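Local coordinates for CaaX farnesyltransferase beta subunit Ram1 (Aspergillus fumigatus, PDB 4L9P), which probably serves as the peptide-binding subunit of a zinc-dependent heterodimeric enzyme that transfers farnesyl from farnesyl diphosphate to a cysteine near the C terminus of target proteins, at residues B[154-159]-B[434-439]; B[198-203]-B[241-246]; B[220-225]-B[262-267]; B[226-231]-B[269-274]; B[463-468]-B[496-501]. All coordinates share one frame; numbering follows the deposited sequence. Where two conformers were deposited one is given.

Interaction 1 (B[154-159]-B[434-439])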
# COMPACT_ATOMS: atom_id res chain seq x y z
N MET B 154 16.92 1.40 0.32
CA MET B 154 17.72 0.87 1.45
C MET B 154 18.34 2.01 2.27
O MET B 154 18.51 1.88 3.50
CB MET B 154 18.80 -0.10 0.95
CG MET B 154 18.16 -1.21 0.10
SD MET B 154 19.32 -2.13 -0.89
CE MET B 154 20.07 -2.73 0.51
N VAL B 155 18.67 3.10 1.59
CA VAL B 155 19.17 4.29 2.32
C VAL B 155 18.04 4.90 3.16
O VAL B 155 18.20 5.12 4.37
CB VAL B 155 19.73 5.36 1.35
CG1 VAL B 155 20.11 6.62 2.16
CG2 VAL B 155 20.96 4.78 0.61
N TYR B 156 16.87 5.09 2.56
CA TYR B 156 15.74 5.65 3.27
C TYR B 156 15.33 4.79 4.46
O TYR B 156 15.11 5.33 5.55
CB TYR B 156 14.56 5.85 2.31
CG TYR B 156 13.28 6.12 3.08
CD1 TYR B 156 13.04 7.38 3.75
CD2 TYR B 156 12.32 5.11 3.19
CE1 TYR B 156 11.86 7.54 4.54
CE2 TYR B 156 11.15 5.28 3.98
CZ TYR B 156 10.93 6.51 4.61
OH TYR B 156 9.80 6.68 5.35
N TRP B 157 15.14 3.48 4.26
CA TRP B 157 14.63 2.64 5.37
C TRP B 157 15.58 2.69 6.54
O TRP B 157 15.16 2.73 7.73
CB TRP B 157 14.51 1.15 4.92
CG TRP B 157 13.44 0.98 3.85
CD1 TRP B 157 12.23 1.63 3.78
CD2 TRP B 157 13.47 0.06 2.77
NE1 TRP B 157 11.55 1.20 2.65
CE2 TRP B 157 12.28 0.24 2.03
CE3 TRP B 157 14.42 -0.90 2.33
CZ2 TRP B 157 12.01 -0.51 0.86
CZ3 TRP B 157 14.14 -1.64 1.17
CH2 TRP B 157 12.94 -1.43 0.46
N ALA B 158 16.89 2.64 6.27
CA ALA B 158 17.88 2.66 7.38
C ALA B 158 17.88 4.04 8.05
O ALA B 158 17.88 4.11 9.29
CB ALA B 158 19.26 2.30 6.84
N LEU B 159 17.91 5.14 7.28
CA LEU B 159 17.92 6.46 7.95
C LEU B 159 16.63 6.67 8.76
O LEU B 159 16.69 7.23 9.86
CB LEU B 159 18.05 7.58 6.92
CG LEU B 159 19.41 7.63 6.22
CD1 LEU B 159 19.34 8.66 5.08
CD2 LEU B 159 20.54 7.98 7.26
N THR B 434 12.03 -3.46 9.31
CA THR B 434 12.52 -2.76 10.49
C THR B 434 12.02 -1.31 10.45
O THR B 434 11.43 -0.81 11.45
CB THR B 434 14.07 -2.79 10.52
OG1 THR B 434 14.49 -4.14 10.58
CG2 THR B 434 14.59 -2.03 11.75
N CYS B 435 12.21 -0.62 9.32
CA CYS B 435 11.69 0.73 9.24
C CYS B 435 10.17 0.83 9.54
O CYS B 435 9.72 1.70 10.34
CB CYS B 435 11.96 1.26 7.80
SG CYS B 435 11.20 2.84 7.40
N TYR B 436 9.38 -0.01 8.86
CA TYR B 436 7.93 0.19 8.96
C TYR B 436 7.32 -0.35 10.26
O TYR B 436 6.34 0.24 10.73
CB TYR B 436 7.21 -0.32 7.70
CG TYR B 436 7.55 0.60 6.52
CD1 TYR B 436 7.30 1.99 6.56
CD2 TYR B 436 8.14 0.07 5.37
CE1 TYR B 436 7.56 2.83 5.49
CE2 TYR B 436 8.43 0.90 4.31
CZ TYR B 436 8.15 2.26 4.33
OH TYR B 436 8.45 3.09 3.26
N ALA B 437 7.91 -1.38 10.88
CA ALA B 437 7.44 -1.76 12.22
C ALA B 437 7.76 -0.65 13.23
O ALA B 437 6.90 -0.33 14.05
CB ALA B 437 8.06 -3.06 12.67
N LEU B 438 8.95 -0.04 13.12
CA LEU B 438 9.27 1.08 14.02
C LEU B 438 8.36 2.26 13.77
O LEU B 438 7.92 2.95 14.68
CB LEU B 438 10.74 1.48 13.89
CG LEU B 438 11.73 0.42 14.42
CD1 LEU B 438 13.14 0.86 13.99
CD2 LEU B 438 11.67 0.31 15.94
N THR B 439 8.05 2.52 12.49
CA THR B 439 7.20 3.67 12.14
C THR B 439 5.82 3.48 12.79
O THR B 439 5.25 4.39 13.41
CB THR B 439 7.08 3.78 10.61
OG1 THR B 439 8.35 4.16 10.06
CG2 THR B 439 6.10 4.86 10.25
O HOH W 1 7.75 5.65 3.61
O HOH W 2 8.95 1.33 1.09
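Trp-157 and Tyr-436 meet across two helices of the alpha-alpha toroid of this prenyltransferase subunit, helix 151-164 and helix 431-444. Their segments run in broadly the same direction, with axes 9.1 Å apart and inclined at 38°. The two rings are oblique, their planes at 72°, and the closest approach brings Trp-157 NE1 to 3.5 Å from Tyr-436 CE2. Tyr-156 crosses Tyr-436 at about a right angle, and Tyr-436 OH lies at the edge of the Tyr-156 ring, 3.6 Å from CE2. Where the backbones come nearest, Cys-435 points its CB at the other helix and packs 3.8 Å from Trp-157 CB. With SG anti to the backbone N (chi1 172°), the sulfur lies oblique to the Tyr-156 ring, 5.0 Å from its centroid, as a sulfur-aromatic contact, and also sits over the centre of the Tyr-436 ring. This wall borders the active site: the side chain of Tyr-436 is about 4 Å (nearest atoms) from that of Cys-367, a zinc ligand, and its ring meets that of Trp-371 in the isoprenoid pocket. Tyr-156 OH also bonds to Val-499 O. Two waters complete the buried polar network: one joins the hydroxyls of Tyr-156 and Tyr-436, while the other accepts from Trp-157 NE1 at 3.0 Å and lies 2.8 Å from Tyr-436 OH.

Interaction 2 (B[198-203]-B[241-246]); sequences SHVASS and FTVCEG
The carbonyl of Val-243 is gripped by the start of the facing helix: Val-200 N donates to Val-243 O at 2.8 Å, nearly straight (164° at the hydrogen) and in the carbonyl plane. The same oxygen takes a CA-H...O contact from His-199 CA at 3.3 Å and hangs over one face of the imidazole, offset toward its rim. His-199 and Val-243 lie side by side, pointing the same way, with NE2 of the histidine 3.5 Å from CG2 of the valine. Val-200 adds its own CG2, 3.9 Å from Val-243 CB. Beyond them, Cys-244 CB presses to 3.3 Å from Ser-198 O, and a water accepts from Glu-245 N and donates to that same carbonyl.

What fixes the imidazole is the helix it begins. CG is anti to the backbone N (chi1 -172°), and His-199 serves as N-cap: Ala-201 N donates to ND1 at 2.9 Å, in the ring plane. ND1 is therefore an acceptor, consistent with a neutral ring protonated on NE2. Tyr-88 of the alpha subunit meets the ring edge-to-face, and an apolar side chain of the bound peptide packs against it, so the cap borders both the subunit interface and the peptide.

The contact thus ties the N-terminal end of helix 200-213 to the loop between helices 224-234 and 251-263. Trp-230 and Leu-234 of helix 224-234 reach Ser-198 and Val-200, while Cys-256 and Arg-252 of helix 251-263, both in the isoprenoid pocket, touch Val-200 and Val-243.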
# COMPACT_ATOMS: atom_id res chain seq x y z
N SER B 198 14.80 7.40 -14.28
CA SER B 198 14.18 7.93 -13.06
C SER B 198 12.90 7.20 -12.75
O SER B 198 12.16 6.75 -13.63
CB SER B 198 13.90 9.43 -13.25
OG SER B 198 15.17 10.05 -13.39
N HIS B 199 12.63 7.05 -11.44
CA HIS B 199 11.43 6.32 -11.00
C HIS B 199 10.92 7.09 -9.81
O HIS B 199 11.71 7.57 -8.94
CB HIS B 199 11.88 4.89 -10.59
CG HIS B 199 10.75 3.93 -10.29
ND1 HIS B 199 9.91 4.05 -9.18
CD2 HIS B 199 10.33 2.83 -10.97
CE1 HIS B 199 9.06 3.02 -9.17
NE2 HIS B 199 9.30 2.26 -10.24
N VAL B 200 9.60 7.21 -9.69
CA VAL B 200 9.08 8.01 -8.58
C VAL B 200 9.39 7.41 -7.20
O VAL B 200 9.50 8.17 -6.23
CB VAL B 200 7.54 8.20 -8.64
CG1 VAL B 200 7.19 8.88 -9.87
CG2 VAL B 200 6.76 6.89 -8.48
N ALA B 201 9.52 6.08 -7.09
CA ALA B 201 9.81 5.50 -5.76
C ALA B 201 11.23 5.79 -5.31
O ALA B 201 11.49 6.09 -4.15
CB ALA B 201 9.51 3.99 -5.76
N SER B 202 12.19 5.67 -6.24
CA SER B 202 13.56 6.02 -5.88
C SER B 202 13.69 7.52 -5.66
O SER B 202 14.52 7.95 -4.85
CB SER B 202 14.57 5.54 -6.95
OG SER B 202 14.05 5.62 -8.25
N SER B 203 12.92 8.34 -6.38
CA SER B 203 12.97 9.77 -6.14
C SER B 203 12.37 10.13 -4.78
O SER B 203 12.94 10.97 -4.07
CB SER B 203 12.19 10.45 -7.28
OG SER B 203 12.91 10.37 -8.51
N PHE B 241 -0.66 8.92 -12.17
CA PHE B 241 0.75 9.04 -12.56
C PHE B 241 1.31 7.64 -12.78
O PHE B 241 1.07 6.71 -11.99
CB PHE B 241 1.57 9.65 -11.41
CG PHE B 241 1.31 11.10 -11.19
CD1 PHE B 241 0.20 11.53 -10.44
CD2 PHE B 241 2.16 12.02 -11.79
CE1 PHE B 241 -0.01 12.93 -10.26
CE2 PHE B 241 1.91 13.43 -11.64
CZ PHE B 241 0.83 13.87 -10.88
N THR B 242 2.10 7.49 -13.84
CA THR B 242 2.95 6.30 -13.93
C THR B 242 4.14 6.44 -13.04
O THR B 242 4.47 7.55 -12.58
CB THR B 242 3.42 6.11 -15.42
OG1 THR B 242 3.95 7.35 -15.94
CG2 THR B 242 2.24 5.65 -16.30
N VAL B 243 4.82 5.32 -12.75
CA VAL B 243 5.93 5.37 -11.81
C VAL B 243 7.24 5.71 -12.50
O VAL B 243 8.22 6.13 -11.86
CB VAL B 243 6.07 4.05 -11.02
CG1 VAL B 243 4.77 3.84 -10.14
CG2 VAL B 243 6.28 2.83 -11.97
N CYS B 244 7.25 5.57 -13.82
CA CYS B 244 8.41 5.94 -14.63
C CYS B 244 7.89 6.02 -16.05
O CYS B 244 6.74 5.56 -16.34
CB CYS B 244 9.57 4.92 -14.50
SG CYS B 244 9.23 3.29 -15.07
N GLU B 245 8.70 6.59 -16.96
CA GLU B 245 8.21 6.70 -18.35
C GLU B 245 8.13 5.31 -18.94
O GLU B 245 9.11 4.56 -18.98
CB GLU B 245 9.20 7.54 -19.17
CG GLU B 245 9.15 9.00 -18.67
CD GLU B 245 10.06 9.87 -19.52
OE1 GLU B 245 9.69 10.21 -20.66
OE2 GLU B 245 11.16 10.23 -19.06
N GLY B 246 6.94 4.93 -19.38
CA GLY B 246 6.76 3.59 -19.92
C GLY B 246 6.40 2.56 -18.85
O GLY B 246 6.24 1.41 -19.19
O HOH W 3 11.21 7.63 -15.99

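Interaction 3 (B[220-225]-B[262-267])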
# COMPACT_ATOMS: atom_id res chain seq x y z
N LYS B 220 20.72 21.19 -2.25
CA LYS B 220 21.19 21.73 -3.53
C LYS B 220 21.46 20.65 -4.58
O LYS B 220 21.54 20.95 -5.75
CB LYS B 220 22.46 22.59 -3.32
CG LYS B 220 22.13 23.97 -2.81
CD LYS B 220 23.38 24.71 -2.33
CE LYS B 220 24.53 24.69 -3.26
NZ LYS B 220 25.57 25.60 -2.61
N LEU B 221 21.60 19.39 -4.17
CA LEU B 221 21.98 18.40 -5.16
C LEU B 221 20.86 18.19 -6.17
O LEU B 221 21.09 17.91 -7.35
CB LEU B 221 22.41 17.13 -4.45
CG LEU B 221 21.44 16.07 -4.02
CD1 LEU B 221 21.06 15.22 -5.26
CD2 LEU B 221 22.13 15.20 -3.00
N ILE B 222 19.63 18.31 -5.71
CA ILE B 222 18.48 18.05 -6.57
C ILE B 222 18.32 19.10 -7.68
O ILE B 222 18.28 20.28 -7.39
CB ILE B 222 17.18 17.99 -5.76
CG1 ILE B 222 17.29 16.98 -4.60
CG2 ILE B 222 15.98 17.76 -6.75
CD1 ILE B 222 16.28 17.19 -3.41
N ASP B 223 18.19 18.66 -8.94
CA ASP B 223 17.87 19.58 -10.03
C ASP B 223 16.34 19.71 -10.03
O ASP B 223 15.63 18.86 -10.55
CB ASP B 223 18.40 19.07 -11.38
CG ASP B 223 18.12 20.05 -12.54
OD1 ASP B 223 17.21 20.90 -12.45
OD2 ASP B 223 18.85 19.97 -13.54
N ARG B 224 15.85 20.77 -9.39
CA ARG B 224 14.39 20.92 -9.21
C ARG B 224 13.64 21.15 -10.48
O ARG B 224 12.54 20.58 -10.65
CB ARG B 224 14.01 22.13 -8.36
CG ARG B 224 14.06 22.10 -6.93
CD ARG B 224 14.09 23.64 -6.65
NE ARG B 224 12.80 24.05 -6.26
CZ ARG B 224 12.36 25.24 -5.95
NH1 ARG B 224 13.05 26.39 -6.13
NH2 ARG B 224 11.13 25.24 -5.48
N LYS B 225 14.16 22.00 -11.37
CA LYS B 225 13.48 22.21 -12.64
C LYS B 225 13.40 20.91 -13.46
O LYS B 225 12.35 20.59 -14.04
CB LYS B 225 14.16 23.32 -13.47
CG LYS B 225 13.39 23.52 -14.72
CD LYS B 225 13.80 24.77 -15.42
CE LYS B 225 12.60 25.41 -15.94
NZ LYS B 225 13.00 26.66 -16.54
N ALA B 262 5.53 18.20 -3.36
CA ALA B 262 5.28 19.04 -2.19
C ALA B 262 6.57 19.39 -1.46
O ALA B 262 6.80 20.56 -1.11
CB ALA B 262 4.34 18.34 -1.20
N LEU B 263 7.42 18.39 -1.18
CA LEU B 263 8.59 18.72 -0.37
C LEU B 263 9.60 19.62 -1.12
O LEU B 263 10.36 20.33 -0.47
CB LEU B 263 9.31 17.44 0.09
CG LEU B 263 8.48 16.66 1.11
CD1 LEU B 263 9.22 15.30 1.41
CD2 LEU B 263 8.30 17.42 2.42
N LEU B 264 9.63 19.59 -2.46
CA LEU B 264 10.54 20.42 -3.26
C LEU B 264 9.85 21.73 -3.70
O LEU B 264 10.45 22.51 -4.44
CB LEU B 264 11.00 19.65 -4.49
CG LEU B 264 11.80 18.35 -4.17
CD1 LEU B 264 12.25 17.80 -5.54
CD2 LEU B 264 12.95 18.48 -3.17
N ASP B 265 8.62 21.98 -3.24
CA ASP B 265 7.81 23.15 -3.63
C ASP B 265 7.86 23.34 -5.17
O ASP B 265 8.19 24.42 -5.68
CB ASP B 265 8.30 24.41 -2.92
CG ASP B 265 7.38 25.61 -3.17
OD1 ASP B 265 6.15 25.35 -3.32
OD2 ASP B 265 7.89 26.79 -3.30
N LEU B 266 7.55 22.29 -5.91
CA LEU B 266 7.54 22.45 -7.35
C LEU B 266 6.31 23.22 -7.79
O LEU B 266 5.30 23.27 -7.10
CB LEU B 266 7.49 21.08 -8.05
CG LEU B 266 8.69 20.17 -7.69
CD1 LEU B 266 8.61 18.85 -8.47
CD2 LEU B 266 10.06 20.87 -7.91
N PRO B 267 6.38 23.85 -8.98
CA PRO B 267 5.17 24.54 -9.43
C PRO B 267 4.00 23.59 -9.63
O PRO B 267 4.17 22.47 -10.11
CB PRO B 267 5.60 25.12 -10.81
CG PRO B 267 7.07 25.24 -10.73
CD PRO B 267 7.51 24.01 -9.90
O HOH W 4 10.03 27.52 -4.54
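Arg-224 reaches over the end of helix 251-263 and takes hold of Leu-264 O with its guanidinium. Its CB starts 4.2 Å from Leu-266 CD2, a methyl that also touches the Arg-224 carbonyl. CG follows anti to the carbonyl carbon, and Phe-512 of helix 502-513 packs on the side chain. The chain then bends at chi3 (101°), which carries NE toward the backbone of the other segment; NE gives Leu-264 O only a weak bond, at 3.3 Å. NH2 provides the better one: it donates to the same oxygen at 3.0 Å with 147° at the hydrogen, in the carbonyl plane, though the oxygen is somewhat tilted from the guanidinium plane. On its edge NH2 also gives a hydrogen bond to a water, 2.7 Å away, which can donate to Asp-265 OD2. NH2 and this carboxylate oxygen are 4.2 Å apart, too far for a salt bridge, and OD2 has its ion-pair partner in Lys-458. The remaining tip, NH1, bonds to Gln-515 O of the C-terminal tail. Beside the polar grip Ile-222 and Leu-264 close an apolar patch, CD1 of the first 3.6 Å from CD2 of the second.

Asp-223 N-caps helix 224-234, so a helix start here meets a helix end. That end is a Schellman motif, with Asp-265 at positive phi (46°) and its N bonded back to Ala-262 O, within the alpha-alpha toroid.

Interaction 4 (B[226-231]-B[269-274]); sequences AMWKWL and ALPPEA
The indole of Trp-228 carries Pro-271 on one face. CG of the proline stands 3.9 Å from the centroid of the six-membered ring and 10° off the ring normal, a CH-pi contact over the ring centre, and Pro-271 CA lies over the same face, 3.5 Å from CH2. The two side chains slide past each other in opposite directions. Pro-272 CD approaches CH2 obliquely at 3.8 Å. The edge is used by the pyrrole nitrogen: NE1 donates to Ala-269 O at 2.9 Å, with the donor almost on the C=O axis (177°), but the bond is bent, 140° at the hydrogen. The oxygen lies slightly out of the ring plane. NE1 makes a second, weak bond to Pro-267 O, so the N-H is shared between two carbonyls of one loop. Phe-517 meets the indole edge-to-face, and Phe-284 also touches it.

CG of Trp-228 stands anti to the backbone N, beside the carbonyl carbon, and Pro-271 also reaches the backbone, its CG 3.5 Å from Trp-228 O and 3.8 Å from Lys-229 CA. The loop is shaped by a type I turn from Pro-271 to Ala-274, and Arg-277 binds the carbonyls of Leu-270 and Pro-271. Lys-229 and Pro-272 belong to the exposed border of this partly buried contact.

Trp-228 thereby joins helix 224-234 to the loop between helices 251-263 and 288-293. Elsewhere on the same helix, Met-227 and Leu-231 pack on Val-260 of helix 251-263, and Trp-230 on helix 200-213.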
# COMPACT_ATOMS: atom_id res chain seq x y z
N ALA B 226 14.49 20.14 -13.48
CA ALA B 226 14.47 18.93 -14.28
C ALA B 226 13.54 17.90 -13.60
O ALA B 226 12.83 17.15 -14.28
CB ALA B 226 15.87 18.38 -14.43
N MET B 227 13.51 17.88 -12.26
CA MET B 227 12.53 17.01 -11.58
C MET B 227 11.09 17.34 -11.96
O MET B 227 10.27 16.42 -12.17
CB MET B 227 12.67 17.18 -10.06
CG MET B 227 11.70 16.30 -9.23
SD MET B 227 12.17 14.54 -9.23
CE MET B 227 13.57 14.57 -8.11
N TRP B 228 10.75 18.63 -12.01
CA TRP B 228 9.42 19.06 -12.42
C TRP B 228 9.09 18.66 -13.87
O TRP B 228 7.98 18.14 -14.13
CB TRP B 228 9.39 20.58 -12.28
CG TRP B 228 8.14 21.28 -12.70
CD1 TRP B 228 6.90 21.25 -12.11
CD2 TRP B 228 8.06 22.22 -13.77
NE1 TRP B 228 6.02 22.11 -12.77
CE2 TRP B 228 6.72 22.72 -13.80
CE3 TRP B 228 8.99 22.67 -14.71
CZ2 TRP B 228 6.29 23.72 -14.74
CZ3 TRP B 228 8.58 23.64 -15.65
CH2 TRP B 228 7.24 24.16 -15.65
N LYS B 229 10.04 18.84 -14.78
CA LYS B 229 9.78 18.43 -16.15
C LYS B 229 9.54 16.91 -16.27
O LYS B 229 8.63 16.48 -16.97
CB LYS B 229 10.94 18.84 -17.08
CG LYS B 229 10.99 20.37 -17.27
CD LYS B 229 12.10 20.75 -18.21
CE LYS B 229 11.96 22.17 -18.63
NZ LYS B 229 12.92 22.30 -19.75
N TRP B 230 10.36 16.13 -15.55
CA TRP B 230 10.25 14.69 -15.63
C TRP B 230 8.95 14.25 -14.97
O TRP B 230 8.20 13.43 -15.55
CB TRP B 230 11.48 14.02 -14.98
CG TRP B 230 11.23 12.56 -14.71
CD1 TRP B 230 11.11 11.54 -15.65
CD2 TRP B 230 11.03 11.95 -13.42
NE1 TRP B 230 10.80 10.38 -15.00
CE2 TRP B 230 10.78 10.57 -13.65
CE3 TRP B 230 11.09 12.44 -12.10
CZ2 TRP B 230 10.54 9.68 -12.62
CZ3 TRP B 230 10.86 11.59 -11.07
CH2 TRP B 230 10.61 10.19 -11.33
N LEU B 231 8.64 14.75 -13.77
CA LEU B 231 7.37 14.32 -13.13
C LEU B 231 6.18 14.68 -14.02
O LEU B 231 5.19 13.97 -14.07
CB LEU B 231 7.19 14.99 -11.77
CG LEU B 231 8.06 14.43 -10.66
CD1 LEU B 231 7.89 15.34 -9.43
CD2 LEU B 231 7.69 12.98 -10.35
N ALA B 269 1.52 24.06 -11.75
CA ALA B 269 1.22 23.89 -13.14
C ALA B 269 2.07 22.80 -13.78
O ALA B 269 3.25 22.63 -13.45
CB ALA B 269 1.54 25.17 -13.92
N LEU B 270 1.48 22.05 -14.69
CA LEU B 270 2.29 21.13 -15.49
C LEU B 270 3.27 21.90 -16.36
O LEU B 270 2.99 23.02 -16.80
CB LEU B 270 1.39 20.29 -16.39
CG LEU B 270 0.47 19.28 -15.67
CD1 LEU B 270 -0.62 18.74 -16.65
CD2 LEU B 270 1.27 18.14 -15.03
N PRO B 271 4.42 21.30 -16.65
CA PRO B 271 5.33 21.93 -17.64
C PRO B 271 4.55 22.24 -18.92
O PRO B 271 3.60 21.50 -19.31
CB PRO B 271 6.36 20.83 -17.91
CG PRO B 271 6.37 20.02 -16.63
CD PRO B 271 4.97 20.02 -16.12
N PRO B 272 4.97 23.30 -19.62
CA PRO B 272 4.15 23.65 -20.80
C PRO B 272 4.12 22.52 -21.86
O PRO B 272 3.11 22.41 -22.61
CB PRO B 272 4.76 24.97 -21.29
CG PRO B 272 5.93 25.23 -20.47
CD PRO B 272 5.98 24.29 -19.28
N GLU B 273 5.13 21.63 -21.89
CA GLU B 273 5.16 20.50 -22.85
C GLU B 273 4.61 19.17 -22.40
O GLU B 273 4.69 18.18 -23.11
CB GLU B 273 6.61 20.22 -23.25
CG GLU B 273 7.23 21.41 -23.94
CD GLU B 273 6.51 21.74 -25.20
OE1 GLU B 273 6.35 20.79 -26.02
OE2 GLU B 273 6.13 22.92 -25.38
N ALA B 274 4.04 19.15 -21.23
CA ALA B 274 3.53 17.91 -20.67
C ALA B 274 2.41 17.38 -21.57
O ALA B 274 1.50 18.11 -21.95
CB ALA B 274 3.01 18.14 -19.26

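Interaction 5 (B[463-468]-B[496-501])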
# COMPACT_ATOMS: atom_id res chain seq x y z
N SER B 463 -2.48 22.37 4.46
CA SER B 463 -2.88 21.47 5.53
C SER B 463 -1.80 20.42 5.79
O SER B 463 -1.52 20.05 6.94
CB SER B 463 -4.21 20.82 5.13
OG SER B 463 -4.63 19.89 6.11
N ALA B 464 -1.17 19.93 4.73
CA ALA B 464 -0.13 18.90 4.90
C ALA B 464 1.01 19.37 5.76
O ALA B 464 1.66 18.56 6.39
CB ALA B 464 0.45 18.47 3.53
N PHE B 465 1.24 20.68 5.77
CA PHE B 465 2.31 21.26 6.60
C PHE B 465 1.79 21.82 7.92
O PHE B 465 2.51 22.60 8.59
CB PHE B 465 3.16 22.26 5.80
CG PHE B 465 3.96 21.58 4.69
CD1 PHE B 465 5.10 20.84 5.01
CD2 PHE B 465 3.54 21.60 3.36
CE1 PHE B 465 5.82 20.14 4.03
CE2 PHE B 465 4.27 20.88 2.36
CZ PHE B 465 5.39 20.17 2.71
N SER B 466 0.58 21.44 8.29
CA SER B 466 -0.06 21.91 9.52
C SER B 466 -0.10 20.81 10.58
O SER B 466 -0.57 21.04 11.70
CB SER B 466 -1.47 22.39 9.21
OG SER B 466 -2.37 21.29 9.11
N TRP B 467 0.36 19.58 10.27
CA TRP B 467 0.28 18.48 11.23
C TRP B 467 1.21 18.69 12.41
O TRP B 467 2.37 19.08 12.25
CB TRP B 467 0.65 17.16 10.48
CG TRP B 467 -0.44 16.67 9.59
CD1 TRP B 467 -0.74 17.13 8.31
CD2 TRP B 467 -1.44 15.71 9.93
NE1 TRP B 467 -1.85 16.44 7.83
CE2 TRP B 467 -2.31 15.58 8.79
CE3 TRP B 467 -1.67 14.90 11.05
CZ2 TRP B 467 -3.36 14.66 8.75
CZ3 TRP B 467 -2.75 14.02 11.04
CH2 TRP B 467 -3.59 13.93 9.90
N LYS B 468 0.65 18.44 13.60
CA LYS B 468 1.37 18.58 14.87
C LYS B 468 1.18 17.32 15.67
O LYS B 468 0.41 16.43 15.28
CB LYS B 468 0.87 19.84 15.63
CG LYS B 468 1.22 21.09 14.79
CD LYS B 468 1.29 22.34 15.54
CE LYS B 468 1.28 23.58 14.62
NZ LYS B 468 2.35 23.73 13.57
N PRO B 496 2.61 11.80 9.49
CA PRO B 496 1.85 10.67 8.89
C PRO B 496 1.76 10.68 7.36
O PRO B 496 1.51 9.62 6.80
CB PRO B 496 0.47 10.77 9.48
CG PRO B 496 0.49 12.06 10.28
CD PRO B 496 1.86 12.65 10.41
N ILE B 497 1.93 11.83 6.71
CA ILE B 497 1.93 11.83 5.24
C ILE B 497 3.35 11.63 4.68
O ILE B 497 3.52 10.86 3.75
CB ILE B 497 1.44 13.20 4.70
CG1 ILE B 497 0.02 13.43 5.14
CG2 ILE B 497 1.55 13.26 3.19
CD1 ILE B 497 -0.51 14.84 4.75
N PHE B 498 4.36 12.30 5.25
CA PHE B 498 5.71 12.32 4.63
C PHE B 498 6.59 11.21 5.16
O PHE B 498 7.63 10.90 4.57
CB PHE B 498 6.41 13.66 4.84
CG PHE B 498 5.65 14.80 4.15
CD1 PHE B 498 5.46 14.76 2.77
CD2 PHE B 498 5.06 15.86 4.90
CE1 PHE B 498 4.77 15.76 2.11
CE2 PHE B 498 4.35 16.89 4.24
CZ PHE B 498 4.21 16.86 2.83
N VAL B 499 6.23 10.60 6.31
CA VAL B 499 6.99 9.43 6.80
C VAL B 499 8.47 9.73 7.06
O VAL B 499 9.38 8.95 6.78
CB VAL B 499 6.77 8.13 5.95
CG1 VAL B 499 6.94 6.91 6.88
CG2 VAL B 499 5.38 8.09 5.34
N ILE B 500 8.69 10.91 7.66
CA ILE B 500 9.95 11.41 8.18
C ILE B 500 9.60 12.32 9.35
O ILE B 500 8.44 12.69 9.53
CB ILE B 500 10.74 12.24 7.08
CG1 ILE B 500 9.84 13.30 6.41
CG2 ILE B 500 11.39 11.29 6.04
CD1 ILE B 500 10.66 14.24 5.48
N PRO B 501 10.59 12.71 10.16
CA PRO B 501 10.24 13.62 11.26
C PRO B 501 9.62 14.92 10.75
O PRO B 501 10.00 15.45 9.67
CB PRO B 501 11.60 13.90 11.91
CG PRO B 501 12.43 12.66 11.57
CD PRO B 501 11.99 12.26 10.18
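Phe-465 and Phe-498 make the tightest point between two loops of the alpha-alpha toroid, one leading into strand 468-471, the other into helix 502-513. Their side chains cross at about a right angle while the ring planes stay near parallel, at 23°. The rings are slid apart, with centroids 5.0 Å from each other, so they barely overlap and touch along their outer atoms, closest at CZ to CZ, 3.5 Å, with Phe-465 CE1 near Phe-498 CE2. One face of Phe-498 has CG2 of its neighbour Ile-497 over its centre. Leu-263 of helix 251-263 packs on both phenylalanines, and Ala-505 of helix 502-513 on Phe-498.

A second close patch forms round Trp-467. Pro-496 sets its CG over one face of the indole, offset toward the rim and 3.7 Å from CE3, a CH-pi contact with the six-membered ring. The contact is carried by apolar packing. His-495 links the two segments, bonding to Ala-464 O by NE2 and to Ile-497 N by ND1, while Ile-497 O receives Tyr-255 OH from the isoprenoid pocket.

Beyond these patches the segments part. Lys-468 directs CB away from the other segment and is partly exposed, as is Ser-463, and residues 499-501 turn off, with Ile-500 packing instead on helix 200-213.

Between the two patches Ile-497 fills the middle with one methyl: chi2 of 175° extends the chain, and its terminal CD1 lies 3.7 Å from Trp-467 NE1 and 3.9 Å from Ala-464 CB.

From the N terminus, helix 151-164 opens the long loop that interaction 1 closes only at helix 431-444. Interactions 2, 3 and 4 all fall within that span. Their first segments, 198-203, 220-225 and 226-231, come in order, and their partners at 241-246, 262-267 and 269-274 follow in the same order, so the three cross one another and interlock helices 200-213, 224-234 and 251-263. Trp-230 bridges 2 to 4, and Leu-266 with Leu-231 joins 3 to 4. Interaction 5 comes later in the chain, yet folds back: its aromatic pair meets the end of helix 251-263 used by interaction 3, and Val-499 and Ile-500 touch Tyr-156 of interaction 1.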